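462aa long hypothetical selenium-binding protein (PDB 2ECE) is of uncharacterised function, a beta-propeller of the selenium-binding protein family that may bind selenium, as its relatives are thought to do. Local coordinates at residues Glu94-Ile99 / Asp112-Pro117; Leu27-Cys32 / Phe76-Cys81; Ile108-Thr113 / Lys121-Ile126; Gly89-Glu94 / Asp170-Glu175. One frame throughout, in Å; residues are numbered along the deposited sequence.

Contact 1. Residues Glu94-Ile99 / Asp112-Pro117; sequences ERRFLI and DTKPNP
One face of the F97 ring is covered by its neighbour R96, whose CG sits 3.6 Å above the ring plane, over its centre; the D112 carboxylate approaches obliquely, turned 42° from the ring. At the edge of the R96 guanidinium, in plane, lies D112 OD1. The groups meet in a four-stranded antiparallel blade of the beta-propeller, where strand 97-101 begins beside the end of strand 108-112 and F97 and D112 form a non-hydrogen-bonded pair. With CG anti to its backbone N (chi1 174°) and the chain extended to NE, R96 grips D112 side-on. R96 NE reaches D112 OD1 at 2.8 Å along a nearly straight bond, while R96 NH2 takes the syn lone pair of D112 OD2 at 2.9 Å. D112 OD1 also accepts the backbone N of K114 at 2.9 Å, an Asx turn that helps fix the carboxylate. A weak salt bridge from R96 NH1 to E94 OE2 extends the network, and K114 CD packs against the methylenes of R96. An alanine at R96 would remove both bonds to D112 and the cover over F97, and would probably leave carboxylate and ring less firmly held. N79 OD1 binds the backbone N of R96 and F97. R96 O accepts twice from T113: the backbone N lies nearly along the C=O axis at 3.0 Å, and OG1 comes from above the carbonyl plane at 2.6 Å.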
loop_
_atom_site.group_PDB
_atom_site.type_symbol
_atom_site.label_atom_id
_atom_site.label_comp_id
_atom_site.label_asym_id
_atom_site.label_seq_id
_atom_site.Cartn_x
_atom_site.Cartn_y
_atom_site.Cartn_z
ATOM N N GLU A 94 -2.811 17.272 14.412
ATOM C CA GLU A 94 -1.809 16.393 14.997
ATOM C C GLU A 94 -1.999 14.974 14.476
ATOM O O GLU A 94 -3.093 14.618 14.046
ATOM C CB GLU A 94 -1.931 16.419 16.529
ATOM C CG GLU A 94 -3.297 15.989 17.062
ATOM C CD GLU A 94 -3.428 16.141 18.576
ATOM O OE1 GLU A 94 -2.389 16.150 19.272
ATOM O OE2 GLU A 94 -4.570 16.237 19.072
ATOM N N ARG A 95 -0.933 14.175 14.489
ATOM C CA ARG A 95 -1.032 12.788 14.037
ATOM C C ARG A 95 -1.800 12.092 15.148
ATOM O O ARG A 95 -1.212 11.620 16.126
ATOM C CB ARG A 95 0.353 12.156 13.898
ATOM C CG ARG A 95 0.340 10.789 13.234
ATOM C CD ARG A 95 1.643 10.050 13.480
ATOM N NE ARG A 95 2.819 10.734 12.945
ATOM C CZ ARG A 95 3.224 10.671 11.679
ATOM N NH1 ARG A 95 2.547 9.955 10.788
ATOM N NH2 ARG A 95 4.325 11.313 11.308
ATOM N N ARG A 96 -3.115 12.018 14.990
ATOM C CA ARG A 96 -3.948 11.440 16.028
ATOM C C ARG A 96 -4.933 10.368 15.589
ATOM O O ARG A 96 -5.141 9.383 16.298
ATOM C CB ARG A 96 -4.709 12.573 16.721
ATOM C CG ARG A 96 -5.723 12.114 17.727
ATOM C CD ARG A 96 -6.245 13.276 18.538
ATOM N NE ARG A 96 -7.141 12.792 19.580
ATOM C CZ ARG A 96 -7.677 13.554 20.523
ATOM N NH1 ARG A 96 -7.412 14.854 20.564
ATOM N NH2 ARG A 96 -8.471 13.008 21.436
ATOM N N PHE A 97 -5.532 10.549 14.419
ATOM C CA PHE A 97 -6.529 9.599 13.952
ATOM C C PHE A 97 -6.143 8.720 12.782
ATOM O O PHE A 97 -5.502 9.173 11.832
ATOM C CB PHE A 97 -7.807 10.343 13.569
ATOM C CG PHE A 97 -8.278 11.317 14.607
ATOM C CD1 PHE A 97 -7.827 12.630 14.605
ATOM C CD2 PHE A 97 -9.186 10.919 15.584
ATOM C CE1 PHE A 97 -8.273 13.538 15.564
ATOM C CE2 PHE A 97 -9.638 11.816 16.549
ATOM C CZ PHE A 97 -9.179 13.130 16.536
ATOM N N LEU A 98 -6.543 7.457 12.857
ATOM C CA LEU A 98 -6.315 6.540 11.755
ATOM C C LEU A 98 -7.572 6.721 10.907
ATOM O O LEU A 98 -8.690 6.701 11.436
ATOM C CB LEU A 98 -6.224 5.086 12.238
ATOM C CG LEU A 98 -5.012 4.694 13.091
ATOM C CD1 LEU A 98 -5.132 3.219 13.491
ATOM C CD2 LEU A 98 -3.725 4.929 12.302
ATOM N N ILE A 99 -7.380 6.928 9.608
ATOM C CA ILE A 99 -8.467 7.106 8.649
ATOM C C ILE A 99 -8.528 5.747 7.950
ATOM O O ILE A 99 -7.654 5.421 7.144
ATOM C CB ILE A 99 -8.111 8.217 7.632
ATOM C CG1 ILE A 99 -7.691 9.485 8.379
ATOM C CG2 ILE A 99 -9.296 8.524 6.734
ATOM C CD1 ILE A 99 -8.774 10.058 9.268
ATOM N N ASP A 112 -9.495 7.251 16.816
ATOM C CA ASP A 112 -8.647 8.052 17.695
ATOM C C ASP A 112 -7.619 7.193 18.436
ATOM O O ASP A 112 -7.978 6.217 19.090
ATOM C CB ASP A 112 -9.538 8.778 18.710
ATOM C CG ASP A 112 -8.830 9.929 19.407
ATOM O OD1 ASP A 112 -7.596 10.063 19.263
ATOM O OD2 ASP A 112 -9.517 10.703 20.109
ATOM N N THR A 113 -6.345 7.560 18.339
ATOM C CA THR A 113 -5.291 6.813 19.019
ATOM C C THR A 113 -4.869 7.461 20.343
ATOM O O THR A 113 -3.915 7.010 20.988
ATOM C CB THR A 113 -4.040 6.670 18.137
ATOM O OG1 THR A 113 -3.531 7.968 17.806
ATOM C CG2 THR A 113 -4.374 5.904 16.865
ATOM N N LYS A 114 -5.571 8.521 20.742
ATOM C CA LYS A 114 -5.268 9.205 21.994
ATOM C C LYS A 114 -6.467 9.112 22.940
ATOM O O LYS A 114 -7.613 9.044 22.494
ATOM C CB LYS A 114 -4.916 10.680 21.733
ATOM C CG LYS A 114 -3.621 10.871 20.942
ATOM C CD LYS A 114 -3.243 12.338 20.800
ATOM C CE LYS A 114 -2.038 12.520 19.869
ATOM N NZ LYS A 114 -0.821 11.803 20.349
ATOM N N PRO A 115 -6.217 9.136 24.262
ATOM C CA PRO A 115 -4.910 9.260 24.911
ATOM C C PRO A 115 -4.115 7.959 25.063
ATOM O O PRO A 115 -2.961 7.994 25.494
ATOM C CB PRO A 115 -5.270 9.860 26.261
ATOM C CG PRO A 115 -6.528 9.131 26.583
ATOM C CD PRO A 115 -7.294 9.202 25.270
ATOM N N ASN A 116 -4.723 6.822 24.726
ATOM C CA ASN A 116 -4.042 5.535 24.844
ATOM C C ASN A 116 -3.842 4.883 23.475
ATOM O O ASN A 116 -4.767 4.283 22.922
ATOM C CB ASN A 116 -4.844 4.594 25.743
ATOM C CG ASN A 116 -4.091 3.313 26.059
ATOM O OD1 ASN A 116 -4.611 2.427 26.744
ATOM N ND2 ASN A 116 -2.855 3.211 25.569
ATOM N N PRO A 117 -2.620 4.968 22.927
ATOM C CA PRO A 117 -2.272 4.401 21.619
ATOM C C PRO A 117 -2.485 2.895 21.540
ATOM O O PRO A 117 -2.697 2.348 20.457
ATOM C CB PRO A 117 -0.792 4.771 21.454
ATOM C CG PRO A 117 -0.601 5.930 22.387
ATOM C CD PRO A 117 -1.426 5.532 23.575
#

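Contact 2. Residues Leu27-Cys32 / Phe76-Cys81; sequences LAYVAC and FGWNAC
F76 holds CG in the crowded position between its backbone N and carbonyl carbon (chi1 67°), which carries the ring across to strand 27-33. Y29 (chi1 -64°) and W78 (chi1 -61°) both have CG anti to the carbonyl carbon, and their rings meet beside it. Y29 O lies at the edge of the F76 ring, in its plane, 3.5 Å from F76 CZ, and Y29 CB is 4.0 Å from the same F76 atom. Further along, F76 CE1 touches the backbone N of A31 at 3.7 Å and the A31 methyl CB at 3.8 Å. No hydrogen bond crosses between the segments, and all five touching residues are buried. The contact joins two neighbouring blades of the beta-propeller: strand 77-78 begins one, while strand 27-33 pairs with the C-terminal strand 443-449 in the other, the "velcro" closure of the ring. From that closing strand, Q446 and R448 bind the backbone N and O of F76. An alanine at F76 would lose the ring that spans Y29 and A31, and would probably loosen the packing between the blades. Y29 CE2 meets W78 CH2 at 3.8 Å, the side chains crossing at about a right angle; the centroids of the Y29 ring and the six-membered ring of W78 are 6.0 Å apart. Y29 OH is hydrogen-bonded to P117 O, and W78 makes a cation-pi contact with R95.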
loop_
_atom_site.group_PDB
_atom_site.type_symbol
_atom_site.label_atom_id
_atom_site.label_comp_id
_atom_site.label_asym_id
_atom_site.label_seq_id
_atom_site.Cartn_x
_atom_site.Cartn_y
_atom_site.Cartn_z
ATOM N N LEU A 27 4.461 0.429 18.384
ATOM C CA LEU A 27 3.308 -0.347 17.948
ATOM C C LEU A 27 3.147 -0.402 16.446
ATOM O O LEU A 27 3.687 0.421 15.712
ATOM C CB LEU A 27 2.024 0.253 18.527
ATOM C CG LEU A 27 1.955 0.499 20.025
ATOM C CD1 LEU A 27 0.846 1.506 20.311
ATOM C CD2 LEU A 27 1.724 -0.820 20.755
ATOM N N ALA A 28 2.358 -1.378 16.008
ATOM C CA ALA A 28 2.058 -1.571 14.600
ATOM C C ALA A 28 0.556 -1.780 14.474
ATOM O O ALA A 28 -0.002 -2.714 15.046
ATOM C CB ALA A 28 2.802 -2.785 14.062
ATOM N N TYR A 29 -0.104 -0.886 13.752
ATOM C CA TYR A 29 -1.536 -1.003 13.544
ATOM C C TYR A 29 -1.679 -1.798 12.252
ATOM O O TYR A 29 -1.025 -1.490 11.258
ATOM C CB TYR A 29 -2.156 0.391 13.414
ATOM C CG TYR A 29 -2.018 1.218 14.678
ATOM C CD1 TYR A 29 -2.686 0.854 15.848
ATOM C CD2 TYR A 29 -1.214 2.361 14.705
ATOM C CE1 TYR A 29 -2.562 1.611 17.019
ATOM C CE2 TYR A 29 -1.082 3.125 15.867
ATOM C CZ TYR A 29 -1.762 2.745 17.020
ATOM O OH TYR A 29 -1.659 3.509 18.165
ATOM N N VAL A 30 -2.522 -2.826 12.266
ATOM C CA VAL A 30 -2.678 -3.659 11.082
ATOM C C VAL A 30 -4.123 -3.811 10.634
ATOM O O VAL A 30 -4.999 -4.174 11.423
ATOM C CB VAL A 30 -2.080 -5.061 11.334
ATOM C CG1 VAL A 30 -2.073 -5.879 10.046
ATOM C CG2 VAL A 30 -0.662 -4.922 11.899
ATOM N N ALA A 31 -4.368 -3.532 9.359
ATOM C CA ALA A 31 -5.709 -3.665 8.812
ATOM C C ALA A 31 -5.960 -5.159 8.620
ATOM O O ALA A 31 -5.245 -5.818 7.860
ATOM C CB ALA A 31 -5.806 -2.937 7.481
ATOM N N CYS A 32 -6.960 -5.690 9.318
ATOM C CA CYS A 32 -7.291 -7.114 9.225
ATOM C C CYS A 32 -8.716 -7.335 8.727
ATOM O O CYS A 32 -9.602 -6.534 9.000
ATOM C CB CYS A 32 -7.115 -7.781 10.589
ATOM S SG CYS A 32 -5.395 -7.807 11.143
ATOM N N PHE A 76 -4.921 2.166 4.783
ATOM C CA PHE A 76 -5.396 3.219 5.680
ATOM C C PHE A 76 -4.255 4.179 6.003
ATOM O O PHE A 76 -3.099 3.908 5.687
ATOM C CB PHE A 76 -6.014 2.651 6.977
ATOM C CG PHE A 76 -5.039 1.947 7.889
ATOM C CD1 PHE A 76 -4.562 0.679 7.578
ATOM C CD2 PHE A 76 -4.619 2.550 9.075
ATOM C CE1 PHE A 76 -3.677 0.013 8.433
ATOM C CE2 PHE A 76 -3.730 1.896 9.943
ATOM C CZ PHE A 76 -3.260 0.625 9.618
ATOM N N GLY A 77 -4.573 5.307 6.621
ATOM C CA GLY A 77 -3.530 6.264 6.936
ATOM C C GLY A 77 -3.893 7.203 8.063
ATOM O O GLY A 77 -4.951 7.072 8.669
ATOM N N TRP A 78 -3.004 8.149 8.347
ATOM C CA TRP A 78 -3.225 9.123 9.412
ATOM C C TRP A 78 -3.941 10.369 8.927
ATOM O O TRP A 78 -3.885 10.705 7.746
ATOM C CB TRP A 78 -1.891 9.553 10.021
ATOM C CG TRP A 78 -1.118 8.440 10.639
ATOM C CD1 TRP A 78 -0.104 7.728 10.070
ATOM C CD2 TRP A 78 -1.259 7.949 11.973
ATOM N NE1 TRP A 78 0.403 6.828 10.974
ATOM C CE2 TRP A 78 -0.287 6.943 12.151
ATOM C CE3 TRP A 78 -2.114 8.265 13.039
ATOM C CZ2 TRP A 78 -0.142 6.246 13.357
ATOM C CZ3 TRP A 78 -1.968 7.571 14.241
ATOM C CH2 TRP A 78 -0.988 6.574 14.386
ATOM N N ASN A 79 -4.598 11.064 9.854
ATOM C CA ASN A 79 -5.305 12.297 9.528
ATOM C C ASN A 79 -4.285 13.387 9.189
ATOM O O ASN A 79 -4.527 14.237 8.337
ATOM C CB ASN A 79 -6.162 12.756 10.718
ATOM C CG ASN A 79 -5.322 13.157 11.918
ATOM O OD1 ASN A 79 -4.597 12.337 12.479
ATOM N ND2 ASN A 79 -5.412 14.426 12.314
ATOM N N ALA A 80 -3.140 13.359 9.867
ATOM C CA ALA A 80 -2.097 14.352 9.636
ATOM C C ALA A 80 -0.720 13.746 9.832
ATOM O O ALA A 80 -0.548 12.787 10.588
ATOM C CB ALA A 80 -2.280 15.549 10.584
ATOM N N CYS A 81 0.265 14.314 9.150
ATOM C CA CYS A 81 1.617 13.811 9.263
ATOM C C CYS A 81 2.668 14.886 8.982
ATOM O O CYS A 81 2.366 16.073 9.050
ATOM C CB CYS A 81 1.784 12.604 8.342
ATOM S SG CYS A 81 1.370 12.834 6.582
#

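Contact 3. Residues Ile108-Thr113 / Lys121-Ile126; sequences IYIIDT and KIIKVI
Strands 108-112 and 121-126 form the beta hairpin that completes the outer side of a propeller blade, their axes 132° apart in direction. At one end I108 and I126 make a hydrogen-bonded pair, with I126 N 2.8 Å from I108 O and nearly straight. At the other, D112 N binds K121 O at 2.8 Å and K121 N returns to D112 O at 3.0 Å. Between them the register slips by one residue: I110 O takes the N-H of I123 at 2.9 Å, nearly along its C=O axis, and only a weak bond from K124 N. The I123 chi1 of 51° sets CG1 in the crowded position near I110 O, and chi2 of 95° brings I123 CD1 to 3.7 Å from I110 CG2. On the face of I110 and D112, I108 and I126 lie side by side and pack on V131 of helix 128-135. Y109 and I111 occupy the reverse face with V125 and I122; Y109 CD2 meets V125 CG2 at 3.8 Å, and V64 of the neighbouring blade touches I111 and I122. K124 leads away to S173 O and E175. I123 and K124 thus both stand opposite the single I110, the pattern of a classic beta bulge in an edge strand.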
loop_
_atom_site.group_PDB
_atom_site.type_symbol
_atom_site.label_atom_id
_atom_site.label_comp_id
_atom_site.label_asym_id
_atom_site.label_seq_id
_atom_site.Cartn_x
_atom_site.Cartn_y
_atom_site.Cartn_z
ATOM N N ILE A 108 -15.998 5.045 5.868
ATOM C CA ILE A 108 -14.745 5.576 6.417
ATOM C C ILE A 108 -14.841 5.660 7.935
ATOM O O ILE A 108 -15.768 6.273 8.479
ATOM C CB ILE A 108 -14.414 6.994 5.907
ATOM C CG1 ILE A 108 -14.316 7.010 4.382
ATOM C CG2 ILE A 108 -13.065 7.460 6.499
ATOM C CD1 ILE A 108 -14.128 8.406 3.808
ATOM N N TYR A 109 -13.896 5.027 8.621
ATOM C CA TYR A 109 -13.873 5.090 10.074
ATOM C C TYR A 109 -12.783 6.076 10.479
ATOM O O TYR A 109 -11.729 6.151 9.832
ATOM C CB TYR A 109 -13.550 3.720 10.678
ATOM C CG TYR A 109 -14.534 2.631 10.326
ATOM C CD1 TYR A 109 -14.297 1.764 9.260
ATOM C CD2 TYR A 109 -15.691 2.447 11.079
ATOM C CE1 TYR A 109 -15.183 0.738 8.957
ATOM C CE2 TYR A 109 -16.588 1.427 10.784
ATOM C CZ TYR A 109 -16.329 0.573 9.725
ATOM O OH TYR A 109 -17.212 -0.449 9.444
ATOM N N ILE A 110 -13.045 6.835 11.535
ATOM C CA ILE A 110 -12.077 7.785 12.068
ATOM C C ILE A 110 -11.775 7.185 13.436
ATOM O O ILE A 110 -12.642 7.171 14.320
ATOM C CB ILE A 110 -12.689 9.191 12.249
ATOM C CG1 ILE A 110 -13.360 9.649 10.947
ATOM C CG2 ILE A 110 -11.598 10.178 12.647
ATOM C CD1 ILE A 110 -12.424 9.727 9.754
ATOM N N ILE A 111 -10.558 6.676 13.602
ATOM C CA ILE A 111 -10.159 6.022 14.843
ATOM C C ILE A 111 -9.109 6.814 15.620
ATOM O O ILE A 111 -7.987 7.016 15.155
ATOM C CB ILE A 111 -9.656 4.589 14.535
ATOM C CG1 ILE A 111 -10.755 3.825 13.792
ATOM C CG2 ILE A 111 -9.288 3.857 15.824
ATOM C CD1 ILE A 111 -10.346 2.458 13.292
ATOM N N ASP A 112 -9.495 7.251 16.816
ATOM C CA ASP A 112 -8.647 8.052 17.695
ATOM C C ASP A 112 -7.619 7.193 18.436
ATOM O O ASP A 112 -7.978 6.217 19.090
ATOM C CB ASP A 112 -9.538 8.778 18.710
ATOM C CG ASP A 112 -8.830 9.929 19.407
ATOM O OD1 ASP A 112 -7.596 10.063 19.263
ATOM O OD2 ASP A 112 -9.517 10.703 20.109
ATOM N N THR A 113 -6.345 7.560 18.339
ATOM C CA THR A 113 -5.291 6.813 19.019
ATOM C C THR A 113 -4.869 7.461 20.343
ATOM O O THR A 113 -3.915 7.010 20.988
ATOM C CB THR A 113 -4.040 6.670 18.137
ATOM O OG1 THR A 113 -3.531 7.968 17.806
ATOM C CG2 THR A 113 -4.374 5.904 16.865
ATOM N N LYS A 121 -9.918 4.045 19.639
ATOM C CA LYS A 121 -11.375 3.928 19.643
ATOM C C LYS A 121 -11.991 4.630 18.439
ATOM O O LYS A 121 -11.545 5.705 18.051
ATOM C CB LYS A 121 -11.955 4.537 20.927
ATOM C CG LYS A 121 -11.690 3.735 22.200
ATOM C CD LYS A 121 -12.230 4.468 23.423
ATOM C CE LYS A 121 -12.078 3.657 24.706
ATOM N NZ LYS A 121 -12.973 2.465 24.752
ATOM N N ILE A 122 -13.013 4.014 17.849
ATOM C CA ILE A 122 -13.703 4.610 16.712
ATOM C C ILE A 122 -14.498 5.780 17.274
ATOM O O ILE A 122 -15.325 5.591 18.164
ATOM C CB ILE A 122 -14.709 3.631 16.074
ATOM C CG1 ILE A 122 -13.989 2.376 15.581
ATOM C CG2 ILE A 122 -15.455 4.325 14.934
ATOM C CD1 ILE A 122 -14.944 1.285 15.120
ATOM N N ILE A 123 -14.254 6.984 16.769
ATOM C CA ILE A 123 -14.976 8.145 17.261
ATOM C C ILE A 123 -15.910 8.776 16.237
ATOM O O ILE A 123 -16.692 9.665 16.575
ATOM C CB ILE A 123 -14.005 9.223 17.816
ATOM C CG1 ILE A 123 -12.902 9.534 16.803
ATOM C CG2 ILE A 123 -13.423 8.753 19.142
ATOM C CD1 ILE A 123 -13.197 10.733 15.929
ATOM N N LYS A 124 -15.840 8.313 14.993
ATOM C CA LYS A 124 -16.702 8.837 13.934
ATOM C C LYS A 124 -16.748 7.906 12.728
ATOM O O LYS A 124 -15.743 7.294 12.356
ATOM C CB LYS A 124 -16.226 10.223 13.484
ATOM C CG LYS A 124 -17.109 10.862 12.401
ATOM C CD LYS A 124 -16.799 12.347 12.223
ATOM C CE LYS A 124 -17.844 13.038 11.353
ATOM N NZ LYS A 124 -17.774 14.521 11.465
ATOM N N VAL A 125 -17.928 7.787 12.132
ATOM C CA VAL A 125 -18.106 6.949 10.960
ATOM C C VAL A 125 -18.758 7.758 9.850
ATOM O O VAL A 125 -19.755 8.445 10.079
ATOM C CB VAL A 125 -19.015 5.735 11.248
ATOM C CG1 VAL A 125 -19.230 4.931 9.969
ATOM C CG2 VAL A 125 -18.394 4.851 12.328
ATOM N N ILE A 126 -18.178 7.698 8.658
ATOM C CA ILE A 126 -18.745 8.382 7.507
ATOM C C ILE A 126 -19.343 7.229 6.723
ATOM O O ILE A 126 -18.612 6.407 6.172
ATOM C CB ILE A 126 -17.662 9.065 6.661
ATOM C CG1 ILE A 126 -16.865 10.038 7.524
ATOM C CG2 ILE A 126 -18.308 9.808 5.499
ATOM C CD1 ILE A 126 -15.662 10.599 6.833
#

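Contact 4. Residues Gly89-Glu94 / Asp170-Glu175; sequences GKPNIE and DHYSFE
From CB, the Y172 side chain sets out with CG anti to its carbonyl carbon (chi1 -56°), leaving the turn between strands 165-169 and 176-179 of one propeller blade for the loop before strand 97-101 of the preceding blade. That turn is an Asx motif: D170 OD2 accepts the backbone N of Y172 and, on its anti lone pair, that of S173, which steadies the base of the tyrosine. H171 CB lies over one face of the ring, toward its rim. Further out, Y172 CE1 meets K90 CD at 3.8 Å, and Y172 CE2 meets the I93 methyl CG2 at 4.0 Å. At the tip, Y172 OH gives its proton to P91 O at 2.8 Å, lying in the carbonyl plane on a lone pair, while P91 CD packs against Y172 OH at 3.5 Å. The outer half of the ring is thus held at the surface by one hydrogen bond and several apolar touches. Behind it, H171 NE2 bonds to G146 O and K90 NZ to D148 O, both between strands 140-145 and 150-154. I93 CD1 lies over one face of the imidazole in a CH-pi contact, 4.0 Å from the centroid of the H171 ring and 16° off its normal.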
loop_
_atom_site.group_PDB
_atom_site.type_symbol
_atom_site.label_atom_id
_atom_site.label_comp_id
_atom_site.label_asym_id
_atom_site.label_seq_id
_atom_site.Cartn_x
_atom_site.Cartn_y
_atom_site.Cartn_z
ATOM N N GLY A 89 0.920 24.037 5.244
ATOM C CA GLY A 89 0.377 23.117 6.228
ATOM C C GLY A 89 -0.614 23.791 7.157
ATOM O O GLY A 89 -0.330 24.856 7.708
ATOM N N LYS A 90 -1.779 23.177 7.338
ATOM C CA LYS A 90 -2.804 23.750 8.202
ATOM C C LYS A 90 -2.429 23.745 9.675
ATOM O O LYS A 90 -1.660 22.898 10.133
ATOM C CB LYS A 90 -4.142 23.041 8.001
ATOM C CG LYS A 90 -4.866 23.498 6.751
ATOM C CD LYS A 90 -6.340 23.133 6.812
ATOM C CE LYS A 90 -7.157 23.906 5.783
ATOM N NZ LYS A 90 -6.816 23.562 4.378
ATOM N N PRO A 91 -2.981 24.699 10.441
ATOM C CA PRO A 91 -2.711 24.831 11.871
ATOM C C PRO A 91 -3.505 23.921 12.800
ATOM O O PRO A 91 -4.647 23.545 12.524
ATOM C CB PRO A 91 -3.012 26.299 12.126
ATOM C CG PRO A 91 -4.238 26.495 11.290
ATOM C CD PRO A 91 -3.860 25.794 9.982
ATOM N N ASN A 92 -2.864 23.579 13.909
ATOM C CA ASN A 92 -3.445 22.753 14.956
ATOM C C ASN A 92 -3.925 21.354 14.598
ATOM O O ASN A 92 -4.930 20.890 15.137
ATOM C CB ASN A 92 -4.581 23.518 15.643
ATOM C CG ASN A 92 -4.125 24.853 16.196
ATOM O OD1 ASN A 92 -3.086 24.940 16.854
ATOM N ND2 ASN A 92 -4.897 25.903 15.933
ATOM N N ILE A 93 -3.237 20.682 13.683
ATOM C CA ILE A 93 -3.613 19.312 13.366
ATOM C C ILE A 93 -2.485 18.466 13.937
ATOM O O ILE A 93 -1.340 18.903 13.977
ATOM C CB ILE A 93 -3.763 19.057 11.843
ATOM C CG1 ILE A 93 -2.502 19.483 11.092
ATOM C CG2 ILE A 93 -4.992 19.779 11.323
ATOM C CD1 ILE A 93 -2.559 19.179 9.599
ATOM N N GLU A 94 -2.811 17.272 14.412
ATOM C CA GLU A 94 -1.809 16.393 14.997
ATOM C C GLU A 94 -1.999 14.974 14.476
ATOM O O GLU A 94 -3.093 14.618 14.046
ATOM C CB GLU A 94 -1.931 16.419 16.529
ATOM C CG GLU A 94 -3.297 15.989 17.062
ATOM C CD GLU A 94 -3.428 16.141 18.576
ATOM O OE1 GLU A 94 -2.389 16.150 19.272
ATOM O OE2 GLU A 94 -4.570 16.237 19.072
ATOM N N ASP A 170 -12.188 16.849 4.977
ATOM C CA ASP A 170 -11.798 18.031 5.723
ATOM C C ASP A 170 -10.920 17.646 6.918
ATOM O O ASP A 170 -11.238 16.703 7.643
ATOM C CB ASP A 170 -13.051 18.741 6.216
ATOM C CG ASP A 170 -12.746 20.068 6.835
ATOM O OD1 ASP A 170 -12.732 21.076 6.095
ATOM O OD2 ASP A 170 -12.502 20.098 8.059
ATOM N N HIS A 171 -9.828 18.382 7.123
ATOM C CA HIS A 171 -8.896 18.116 8.226
ATOM C C HIS A 171 -9.505 18.231 9.621
ATOM O O HIS A 171 -8.999 17.631 10.573
ATOM C CB HIS A 171 -7.708 19.080 8.180
ATOM C CG HIS A 171 -6.480 18.513 7.541
ATOM N ND1 HIS A 171 -5.984 17.267 7.856
ATOM C CD2 HIS A 171 -5.617 19.049 6.647
ATOM C CE1 HIS A 171 -4.866 17.058 7.181
ATOM N NE2 HIS A 171 -4.622 18.124 6.440
ATOM N N TYR A 172 -10.578 19.005 9.744
ATOM C CA TYR A 172 -11.196 19.223 11.047
ATOM C C TYR A 172 -12.455 18.426 11.343
ATOM O O TYR A 172 -12.587 17.860 12.428
ATOM C CB TYR A 172 -11.463 20.718 11.225
ATOM C CG TYR A 172 -10.213 21.544 11.053
ATOM C CD1 TYR A 172 -9.993 22.285 9.892
ATOM C CD2 TYR A 172 -9.220 21.544 12.033
ATOM C CE1 TYR A 172 -8.813 23.010 9.713
ATOM C CE2 TYR A 172 -8.038 22.258 11.864
ATOM C CZ TYR A 172 -7.840 22.991 10.704
ATOM O OH TYR A 172 -6.674 23.706 10.547
ATOM N N SER A 173 -13.372 18.363 10.385
ATOM C CA SER A 173 -14.615 17.631 10.587
ATOM C C SER A 173 -14.506 16.198 10.095
ATOM O O SER A 173 -15.283 15.332 10.504
ATOM C CB SER A 173 -15.757 18.332 9.854
ATOM O OG SER A 173 -15.533 18.320 8.454
ATOM N N PHE A 174 -13.531 15.958 9.221
ATOM C CA PHE A 174 -13.316 14.641 8.638
ATOM C C PHE A 174 -14.463 14.308 7.692
ATOM O O PHE A 174 -14.624 13.161 7.283
ATOM C CB PHE A 174 -13.222 13.565 9.725
ATOM C CG PHE A 174 -12.053 13.739 10.651
ATOM C CD1 PHE A 174 -12.241 13.797 12.026
ATOM C CD2 PHE A 174 -10.762 13.862 10.147
ATOM C CE1 PHE A 174 -11.160 13.977 12.886
ATOM C CE2 PHE A 174 -9.676 14.043 10.998
ATOM C CZ PHE A 174 -9.875 14.100 12.367
ATOM N N GLU A 175 -15.260 15.315 7.353
ATOM C CA GLU A 175 -16.397 15.124 6.455
ATOM C C GLU A 175 -15.910 15.192 5.012
ATOM O O GLU A 175 -14.979 15.931 4.704
ATOM C CB GLU A 175 -17.449 16.213 6.696
ATOM C CG GLU A 175 -18.067 16.197 8.092
ATOM C CD GLU A 175 -19.180 15.171 8.246
ATOM O OE1 GLU A 175 -19.315 14.284 7.374
ATOM O OE2 GLU A 175 -19.918 15.250 9.252
#

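In the fold
Contact 2 is the buried member, about 11 Å from the chain centre (centre to centre) and made of apolar and aromatic side chains. Contacts 1 and 3, each about 20 Å out, are partly buried; they share D112 and T113 and hold successive strands of one blade, contact 3 by backbone ladder bonds interrupted by a bulge and contact 1 by a salt-bridge network where the ladder ends. Contact 4 lies at the surface and joins that blade to the following one through loops. F174 links these regions, with its ring edge-to-face with F97 and touching I110. The C81-C145 disulfide, starting from the 76-81 segment of contact 2, adds a covalent tie to that following blade.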